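Local coordinates for xylan esterase 1 (Thermoanaerobacterium sp. 'JW/SL YS485', PDB 3FCY), which probably removes acetyl groups from xylan and related acetylated substrates, as a calcium-binding alpha/beta-hydrolase esterase of carbohydrate esterase family 7, at residues His179-Thr184 and Gly211-Ala216; Gly203-Ser208 and Val228-Phe233; Asp289-Val294 and Arg331-Leu336. All coordinates share one frame; numbering follows the deposited sequence.

Interaction 1: residues His179-Thr184 and Gly211-Ala216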
loop_
_atom_site.group_PDB
_atom_site.type_symbol
_atom_site.label_atom_id
_atom_site.label_comp_id
_atom_site.label_asym_id
_atom_site.label_seq_id
_atom_site.Cartn_x
_atom_site.Cartn_y
_atom_site.Cartn_z
ATOM N N HIS A 179 -9.367 -14.907 32.841
ATOM C CA HIS A 179 -10.357 -14.182 33.631
ATOM C C HIS A 179 -11.531 -13.769 32.742
ATOM O O HIS A 179 -12.691 -13.878 33.141
ATOM C CB HIS A 179 -9.740 -12.931 34.263
ATOM C CG HIS A 179 -8.444 -13.187 34.967
ATOM N ND1 HIS A 179 -8.196 -14.343 35.675
ATOM C CD2 HIS A 179 -7.329 -12.425 35.087
ATOM C CE1 HIS A 179 -6.985 -14.284 36.201
ATOM N NE2 HIS A 179 -6.437 -13.131 35.859
ATOM N N ILE A 180 -11.218 -13.289 31.543
ATOM C CA ILE A 180 -12.244 -12.873 30.595
ATOM C C ILE A 180 -13.169 -14.046 30.275
ATOM O O ILE A 180 -14.388 -13.891 30.263
ATOM C CB ILE A 180 -11.615 -12.332 29.288
ATOM C CG1 ILE A 180 -10.817 -11.057 29.593
ATOM C CG2 ILE A 180 -12.715 -12.031 28.264
ATOM C CD1 ILE A 180 -10.017 -10.517 28.416
ATOM N N PHE A 181 -12.594 -15.219 30.018
ATOM C CA PHE A 181 -13.408 -16.397 29.733
ATOM C C PHE A 181 -14.311 -16.646 30.939
ATOM O O PHE A 181 -15.509 -16.899 30.788
ATOM C CB PHE A 181 -12.527 -17.628 29.489
ATOM C CG PHE A 181 -11.858 -17.662 28.132
ATOM C CD1 PHE A 181 -11.886 -16.560 27.282
ATOM C CD2 PHE A 181 -11.168 -18.802 27.723
ATOM C CE1 PHE A 181 -11.234 -16.592 26.045
ATOM C CE2 PHE A 181 -10.512 -18.845 26.492
ATOM C CZ PHE A 181 -10.545 -17.737 25.652
ATOM N N LEU A 182 -13.738 -16.570 32.141
ATOM C CA LEU A 182 -14.517 -16.775 33.358
ATOM C C LEU A 182 -15.644 -15.753 33.468
ATOM O O LEU A 182 -16.735 -16.082 33.943
ATOM C CB LEU A 182 -13.618 -16.706 34.601
ATOM C CG LEU A 182 -12.678 -17.902 34.800
ATOM C CD1 LEU A 182 -11.804 -17.678 36.040
ATOM C CD2 LEU A 182 -13.502 -19.184 34.936
ATOM N N ASP A 183 -15.391 -14.519 33.032
ATOM C CA ASP A 183 -16.432 -13.495 33.085
ATOM C C ASP A 183 -17.632 -13.936 32.240
ATOM O O ASP A 183 -18.779 -13.761 32.649
ATOM C CB ASP A 183 -15.941 -12.142 32.545
ATOM C CG ASP A 183 -14.874 -11.495 33.418
ATOM O OD1 ASP A 183 -14.848 -11.737 34.645
ATOM O OD2 ASP A 183 -14.071 -10.713 32.865
ATOM N N THR A 184 -17.375 -14.501 31.061
ATOM C CA THR A 184 -18.483 -14.929 30.206
ATOM C C THR A 184 -19.289 -16.038 30.885
ATOM O O THR A 184 -20.516 -16.026 30.846
ATOM C CB THR A 184 -18.007 -15.429 28.798
ATOM O OG1 THR A 184 -17.384 -16.715 28.914
ATOM C CG2 THR A 184 -17.024 -14.444 28.180
ATOM N N GLY A 211 -16.712 -14.411 18.799
ATOM C CA GLY A 211 -17.020 -15.773 18.399
ATOM C C GLY A 211 -16.201 -16.740 19.233
ATOM O O GLY A 211 -16.645 -17.850 19.535
ATOM N N GLY A 212 -14.995 -16.315 19.603
ATOM C CA GLY A 212 -14.136 -17.150 20.418
ATOM C C GLY A 212 -14.680 -17.194 21.834
ATOM O O GLY A 212 -14.673 -18.237 22.488
ATOM N N LEU A 213 -15.156 -16.045 22.302
ATOM C CA LEU A 213 -15.732 -15.926 23.632
ATOM C C LEU A 213 -17.045 -16.699 23.730
ATOM O O LEU A 213 -17.399 -17.192 24.803
ATOM C CB LEU A 213 -15.978 -14.454 23.977
ATOM C CG LEU A 213 -14.725 -13.596 24.175
ATOM C CD1 LEU A 213 -15.129 -12.160 24.484
ATOM C CD2 LEU A 213 -13.884 -14.172 25.311
ATOM N N SER A 214 -17.778 -16.781 22.621
ATOM C CA SER A 214 -19.044 -17.518 22.605
ATOM C C SER A 214 -18.764 -18.997 22.844
ATOM O O SER A 214 -19.480 -19.660 23.595
ATOM C CB SER A 214 -19.760 -17.347 21.259
ATOM O OG SER A 214 -20.316 -16.053 21.147
ATOM N N LEU A 215 -17.719 -19.507 22.202
ATOM C CA LEU A 215 -17.337 -20.906 22.358
ATOM C C LEU A 215 -16.863 -21.149 23.789
ATOM O O LEU A 215 -17.259 -22.129 24.423
ATOM C CB LEU A 215 -16.222 -21.269 21.373
ATOM C CG LEU A 215 -16.554 -21.192 19.879
ATOM C CD1 LEU A 215 -15.281 -21.358 19.067
ATOM C CD2 LEU A 215 -17.574 -22.268 19.510
ATOM N N ALA A 216 -16.017 -20.253 24.292
ATOM C CA ALA A 216 -15.494 -20.377 25.650
ATOM C C ALA A 216 -16.629 -20.367 26.667
ATOM O O ALA A 216 -16.665 -21.184 27.590
ATOM C CB ALA A 216 -14.515 -19.239 25.949
#
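Ala-216 sets its methyl over the centre of the Phe-181 ring, forming a CH-pi contact in which CB stands 3.8 Å from the Phe-181 ring centroid and only 11° off the ring normal. The ring is met a second time near its CD1-CE1 bond, where Leu-213 CD2 comes in obliquely, 3.7 Å from Phe-181 CE1; the two side chains cross at about a right angle. That same Leu-213 methyl reaches Ile-180, whose CG2 branch lies 3.8 Å from Leu-213 CD2, so one branch of the leucine is shared by two residues of helix 176-192. Thr-184 lies at the side, its CG2 4.3 Å from Leu-213 CD2. Thr-184 OG1 sits between the backbone N and the carbonyl carbon (chi1 73°) and gives a 2.7 Å hydrogen bond to Phe-181 O, in the carbonyl plane and on a lone pair, which satisfies a buried hydroxyl inside its own helix. Further out, Val-279 and Leu-282 of helix 279-282 also pack on Phe-181, while Phe-114 of strand 108-114 touches both Thr-184 and Leu-213. The two helix segments cross at -66° with their axes 9.2 Å apart. The interface is therefore an apolar, buried helix crossing beside the central sheet, and helix 209-220 directly follows the predicted nucleophile Ser-208, as expected for the nucleophile elbow of an alpha/beta hydrolase.

Interaction 2: residues Gly203-Ser208 and Val228-Phe233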
loop_
_atom_site.group_PDB
_atom_site.type_symbol
_atom_site.label_atom_id
_atom_site.label_comp_id
_atom_site.label_asym_id
_atom_site.label_seq_id
_atom_site.Cartn_x
_atom_site.Cartn_y
_atom_site.Cartn_z
ATOM N N GLY A 203 -28.832 -18.419 24.723
ATOM C CA GLY A 203 -27.896 -18.547 23.624
ATOM C C GLY A 203 -26.824 -17.472 23.703
ATOM O O GLY A 203 -27.029 -16.419 24.315
ATOM N N VAL A 204 -25.672 -17.738 23.098
ATOM C CA VAL A 204 -24.569 -16.781 23.090
ATOM C C VAL A 204 -24.107 -16.613 21.648
ATOM O O VAL A 204 -24.179 -17.554 20.853
ATOM C CB VAL A 204 -23.392 -17.262 23.977
ATOM C CG1 VAL A 204 -23.890 -17.519 25.399
ATOM C CG2 VAL A 204 -22.774 -18.521 23.405
ATOM N N MET A 205 -23.623 -15.421 21.314
ATOM C CA MET A 205 -23.204 -15.139 19.948
ATOM C C MET A 205 -22.176 -14.018 19.845
ATOM O O MET A 205 -22.109 -13.140 20.702
ATOM C CB MET A 205 -24.449 -14.784 19.127
ATOM C CG MET A 205 -24.198 -14.271 17.727
ATOM S SD MET A 205 -25.765 -14.091 16.832
ATOM C CE MET A 205 -26.587 -12.921 17.863
ATOM N N GLY A 206 -21.377 -14.056 18.780
ATOM C CA GLY A 206 -20.379 -13.029 18.569
ATOM C C GLY A 206 -19.459 -13.306 17.396
ATOM O O GLY A 206 -19.297 -14.459 16.979
ATOM N N PRO A 207 -18.859 -12.250 16.820
ATOM C CA PRO A 207 -17.944 -12.399 15.685
ATOM C C PRO A 207 -16.484 -12.235 16.127
ATOM O O PRO A 207 -16.192 -11.477 17.049
ATOM C CB PRO A 207 -18.390 -11.278 14.757
ATOM C CG PRO A 207 -18.638 -10.153 15.752
ATOM C CD PRO A 207 -19.341 -10.857 16.924
ATOM N N SER A 208 -15.573 -12.943 15.462
ATOM C CA SER A 208 -14.146 -12.863 15.776
ATOM C C SER A 208 -13.886 -13.136 17.259
ATOM O O SER A 208 -14.174 -14.235 17.736
ATOM C CB SER A 208 -13.607 -11.481 15.382
ATOM O OG SER A 208 -12.193 -11.509 15.276
ATOM N N VAL A 228 -23.653 -19.250 18.520
ATOM C CA VAL A 228 -23.364 -18.742 17.184
ATOM C C VAL A 228 -21.964 -18.143 17.256
ATOM O O VAL A 228 -21.726 -17.166 17.973
ATOM C CB VAL A 228 -24.375 -17.667 16.722
ATOM C CG1 VAL A 228 -23.934 -17.084 15.378
ATOM C CG2 VAL A 228 -25.772 -18.291 16.572
ATOM N N SER A 229 -21.038 -18.760 16.532
ATOM C CA SER A 229 -19.649 -18.319 16.507
ATOM C C SER A 229 -19.226 -17.973 15.085
ATOM O O SER A 229 -19.042 -18.854 14.240
ATOM C CB SER A 229 -18.753 -19.422 17.073
ATOM O OG SER A 229 -17.411 -18.993 17.171
ATOM N N GLU A 230 -19.076 -16.678 14.830
ATOM C CA GLU A 230 -18.694 -16.183 13.516
ATOM C C GLU A 230 -17.192 -15.953 13.410
ATOM O O GLU A 230 -16.624 -15.176 14.174
ATOM C CB GLU A 230 -19.457 -14.891 13.225
ATOM C CG GLU A 230 -20.959 -15.103 13.204
ATOM C CD GLU A 230 -21.746 -13.827 13.012
ATOM O OE1 GLU A 230 -21.472 -13.089 12.044
ATOM O OE2 GLU A 230 -22.655 -13.570 13.825
ATOM N N TYR A 231 -16.564 -16.627 12.447
ATOM C CA TYR A 231 -15.119 -16.530 12.231
ATOM C C TYR A 231 -14.390 -16.263 13.543
ATOM O O TYR A 231 -13.775 -15.211 13.730
ATOM C CB TYR A 231 -14.793 -15.446 11.184
ATOM C CG TYR A 231 -15.590 -14.155 11.266
ATOM C CD1 TYR A 231 -15.027 -12.993 11.797
ATOM C CD2 TYR A 231 -16.883 -14.078 10.750
ATOM C CE1 TYR A 231 -15.732 -11.781 11.801
ATOM C CE2 TYR A 231 -17.594 -12.878 10.751
ATOM C CZ TYR A 231 -17.015 -11.733 11.274
ATOM O OH TYR A 231 -17.714 -10.548 11.259
ATOM N N PRO A 232 -14.440 -17.238 14.465
ATOM C CA PRO A 232 -13.805 -17.146 15.784
ATOM C C PRO A 232 -12.311 -16.847 15.822
ATOM O O PRO A 232 -11.525 -17.352 15.020
ATOM C CB PRO A 232 -14.147 -18.489 16.429
ATOM C CG PRO A 232 -14.243 -19.420 15.248
ATOM C CD PRO A 232 -15.009 -18.583 14.253
ATOM N N PHE A 233 -11.956 -16.003 16.781
ATOM C CA PHE A 233 -10.590 -15.566 17.053
ATOM C C PHE A 233 -10.211 -16.349 18.318
ATOM O O PHE A 233 -11.091 -16.913 18.970
ATOM C CB PHE A 233 -10.629 -14.056 17.328
ATOM C CG PHE A 233 -9.297 -13.432 17.660
ATOM C CD1 PHE A 233 -8.225 -13.511 16.778
ATOM C CD2 PHE A 233 -9.150 -12.678 18.826
ATOM C CE1 PHE A 233 -7.030 -12.840 17.046
ATOM C CE2 PHE A 233 -7.962 -12.006 19.102
ATOM C CZ PHE A 233 -6.900 -12.088 18.209
#
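Met-205 and Val-228 run side by side, pointing the same way, from paired positions on neighbouring parallel strands. Along Met-205, CB first rests 3.8 Å from Val-228 CB; CG, held anti to the backbone N (chi1 172°), comes closer, 3.5 Å from Val-228 CB; and SD passes 3.8 Å from Val-228 CG1. A bend at chi3 then leads the chain end away from the valine, and on its other flank the side chain packs on Leu-111 and Arg-113 of strand 108-114. Beneath these side chains the backbones pair in parallel register: Val-228 N binds Val-204 O, Gly-206 N binds Val-228 O, and Glu-230 N binds Gly-206 O. The pairing carries on past the strand end, where Ser-208 N donates a hydrogen bond of 2.8 Å to Glu-230 O. Phe-233 N then reaches Ser-208 O at 3.0 Å from above the carbonyl plane. Nearby, Tyr-231 approaches the Pro-207 ring with its hydroxyl end, Tyr-231 OH being 3.6 Å from Pro-207 CB. Ser-208 itself has a positive phi of 54°, consistent with the strained turn of a nucleophile elbow. Both its N and O are bound to the adjoining strand and loop, which probably helps to hold the turn and is consistent with OG being presented to its hydrogen-bond partner His-327 NE2 in the predicted catalytic triad.

Interaction 3: residues Asp289-Val294 and Arg331-Leu336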
loop_
_atom_site.group_PDB
_atom_site.type_symbol
_atom_site.label_atom_id
_atom_site.label_comp_id
_atom_site.label_asym_id
_atom_site.label_seq_id
_atom_site.Cartn_x
_atom_site.Cartn_y
_atom_site.Cartn_z
ATOM N N ASP A 289 -26.238 -26.437 20.944
ATOM C CA ASP A 289 -26.121 -26.576 19.495
ATOM C C ASP A 289 -25.261 -25.426 18.988
ATOM O O ASP A 289 -25.360 -24.302 19.486
ATOM C CB ASP A 289 -27.497 -26.525 18.826
ATOM C CG ASP A 289 -28.450 -27.580 19.366
ATOM O OD1 ASP A 289 -27.986 -28.689 19.713
ATOM O OD2 ASP A 289 -29.665 -27.301 19.431
ATOM N N VAL A 290 -24.430 -25.703 17.990
ATOM C CA VAL A 290 -23.539 -24.688 17.446
ATOM C C VAL A 290 -23.733 -24.404 15.959
ATOM O O VAL A 290 -23.942 -25.313 15.161
ATOM C CB VAL A 290 -22.065 -25.095 17.665
ATOM C CG1 VAL A 290 -21.133 -23.987 17.172
ATOM C CG2 VAL A 290 -21.822 -25.389 19.145
ATOM N N LEU A 291 -23.682 -23.125 15.605
ATOM C CA LEU A 291 -23.778 -22.692 14.215
ATOM C C LEU A 291 -22.613 -21.734 14.024
ATOM O O LEU A 291 -22.506 -20.724 14.726
ATOM C CB LEU A 291 -25.090 -21.952 13.930
ATOM C CG LEU A 291 -25.167 -21.331 12.524
ATOM C CD1 LEU A 291 -25.118 -22.438 11.465
ATOM C CD2 LEU A 291 -26.446 -20.514 12.375
ATOM N N MET A 292 -21.733 -22.052 13.083
ATOM C CA MET A 292 -20.575 -21.207 12.825
ATOM C C MET A 292 -20.510 -20.802 11.359
ATOM O O MET A 292 -21.221 -21.358 10.521
ATOM C CB MET A 292 -19.289 -21.954 13.205
ATOM C CG MET A 292 -19.135 -22.247 14.694
ATOM S SD MET A 292 -17.639 -23.212 15.079
ATOM C CE MET A 292 -16.391 -22.179 14.358
ATOM N N CYS A 293 -19.669 -19.818 11.056
ATOM C CA CYS A 293 -19.483 -19.388 9.679
ATOM C C CYS A 293 -18.002 -19.095 9.498
ATOM O O CYS A 293 -17.315 -18.718 10.450
ATOM C CB CYS A 293 -20.338 -18.155 9.347
ATOM S SG CYS A 293 -19.925 -16.634 10.206
ATOM N N VAL A 294 -17.505 -19.299 8.283
ATOM C CA VAL A 294 -16.098 -19.078 7.999
ATOM C C VAL A 294 -15.897 -18.520 6.593
ATOM O O VAL A 294 -16.500 -18.995 5.629
ATOM C CB VAL A 294 -15.303 -20.404 8.156
ATOM C CG1 VAL A 294 -15.897 -21.474 7.250
ATOM C CG2 VAL A 294 -13.828 -20.187 7.835
ATOM N N ARG A 331 -23.066 -11.934 4.131
ATOM C CA ARG A 331 -24.448 -11.727 3.716
ATOM C C ARG A 331 -25.334 -12.949 3.887
ATOM O O ARG A 331 -25.011 -14.048 3.429
ATOM C CB ARG A 331 -24.511 -11.232 2.262
ATOM C CG ARG A 331 -24.040 -9.788 2.072
ATOM C CD ARG A 331 -24.203 -9.343 0.620
ATOM N NE ARG A 331 -23.535 -8.071 0.337
ATOM C CZ ARG A 331 -23.962 -6.882 0.748
ATOM N NH1 ARG A 331 -25.070 -6.781 1.473
ATOM N NH2 ARG A 331 -23.285 -5.786 0.424
ATOM N N GLY A 332 -26.456 -12.738 4.569
ATOM C CA GLY A 332 -27.394 -13.814 4.807
ATOM C C GLY A 332 -27.186 -14.563 6.111
ATOM O O GLY A 332 -28.151 -15.071 6.685
ATOM N N PHE A 333 -25.948 -14.632 6.599
ATOM C CA PHE A 333 -25.697 -15.366 7.837
ATOM C C PHE A 333 -26.447 -14.808 9.036
ATOM O O PHE A 333 -26.905 -15.566 9.892
ATOM C CB PHE A 333 -24.212 -15.413 8.186
ATOM C CG PHE A 333 -23.912 -16.334 9.334
ATOM C CD1 PHE A 333 -23.884 -17.713 9.143
ATOM C CD2 PHE A 333 -23.741 -15.830 10.620
ATOM C CE1 PHE A 333 -23.694 -18.581 10.218
ATOM C CE2 PHE A 333 -23.548 -16.688 11.704
ATOM C CZ PHE A 333 -23.526 -18.068 11.501
ATOM N N GLY A 334 -26.550 -13.483 9.112
ATOM C CA GLY A 334 -27.262 -12.869 10.218
ATOM C C GLY A 334 -28.657 -13.457 10.333
ATOM O O GLY A 334 -29.154 -13.694 11.436
ATOM N N ASP A 335 -29.292 -13.693 9.188
ATOM C CA ASP A 335 -30.633 -14.266 9.162
ATOM C C ASP A 335 -30.621 -15.733 9.579
ATOM O O ASP A 335 -31.528 -16.185 10.275
ATOM C CB ASP A 335 -31.256 -14.101 7.773
ATOM C CG ASP A 335 -31.700 -12.668 7.507
ATOM O OD1 ASP A 335 -32.122 -12.367 6.370
ATOM O OD2 ASP A 335 -31.631 -11.840 8.442
ATOM N N LEU A 336 -29.598 -16.476 9.166
ATOM C CA LEU A 336 -29.497 -17.883 9.552
ATOM C C LEU A 336 -29.284 -17.950 11.067
ATOM O O LEU A 336 -29.841 -18.817 11.751
ATOM C CB LEU A 336 -28.327 -18.566 8.830
ATOM C CG LEU A 336 -28.447 -18.750 7.311
ATOM C CD1 LEU A 336 -27.165 -19.362 6.761
ATOM C CD2 LEU A 336 -29.651 -19.648 6.994
#
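Gly-332 O accepts a hydrogen bond from Leu-336 N at 3.2 Å and a weak second bond from Asp-335 N, starting the helix that carries Phe-333 and Leu-336 against strand 289-295. Phe-333 does most of the touching. Its first torsion (chi1 -171°) turns CG away from the backbone N and sends the ring toward the sheet, where Cys-293 lies over one face: SG is 3.8 Å from the Phe-333 ring centroid, a sulfur-aromatic contact almost on the ring normal, and Cys-293 CB sits nearer the rim, 3.5 Å from Phe-333 CE1. Here the C-terminal helix 333-342 covers one side of the alpha/beta-hydrolase sheet, and shortly beyond its end Glu-343 and Tyr-345 bind calcium. The side chains of Leu-291 and Phe-333 come at each other from opposite directions, Leu-291 CG lying 3.8 Å from Phe-333 CZ, obliquely to the ring, while Leu-291 CD2 lies 3.8 Å from Leu-336 O. If an alanine stood at Phe-333, Cys-293 would probably lose the aromatic face beneath its sulfur, and a gap would be likely to open between Leu-291 and the helix. Around the helix start, Asp-123 of the second subunit accepts hydrogen bonds from Gly-332 N and Asp-335 N, while Asp-335 OD1 accepts one from Trp-124 N of that subunit.

In the fold
All three contacts are largely buried, but interaction 1 lies nearest the centre of the chain and interaction 3 farthest out, beside a subunit interface. Interactions 1 and 2 share the beta-alpha-beta unit of strand 202-207, helix 209-220 and strand 226-230, and Ser-229 OG joins them through a probable hydrogen bond to Gly-211 O. Interaction 2 meets interaction 3 in the sheet, where strands 226-230 and 289-295 are neighbours and Ser-229 N probably binds Leu-291 O. The chemistry follows position: backbone hydrogen bonds dominate between strands in interaction 2, whereas helix against helix and helix against strand, in interactions 1 and 3, rely on apolar and aromatic-face contacts.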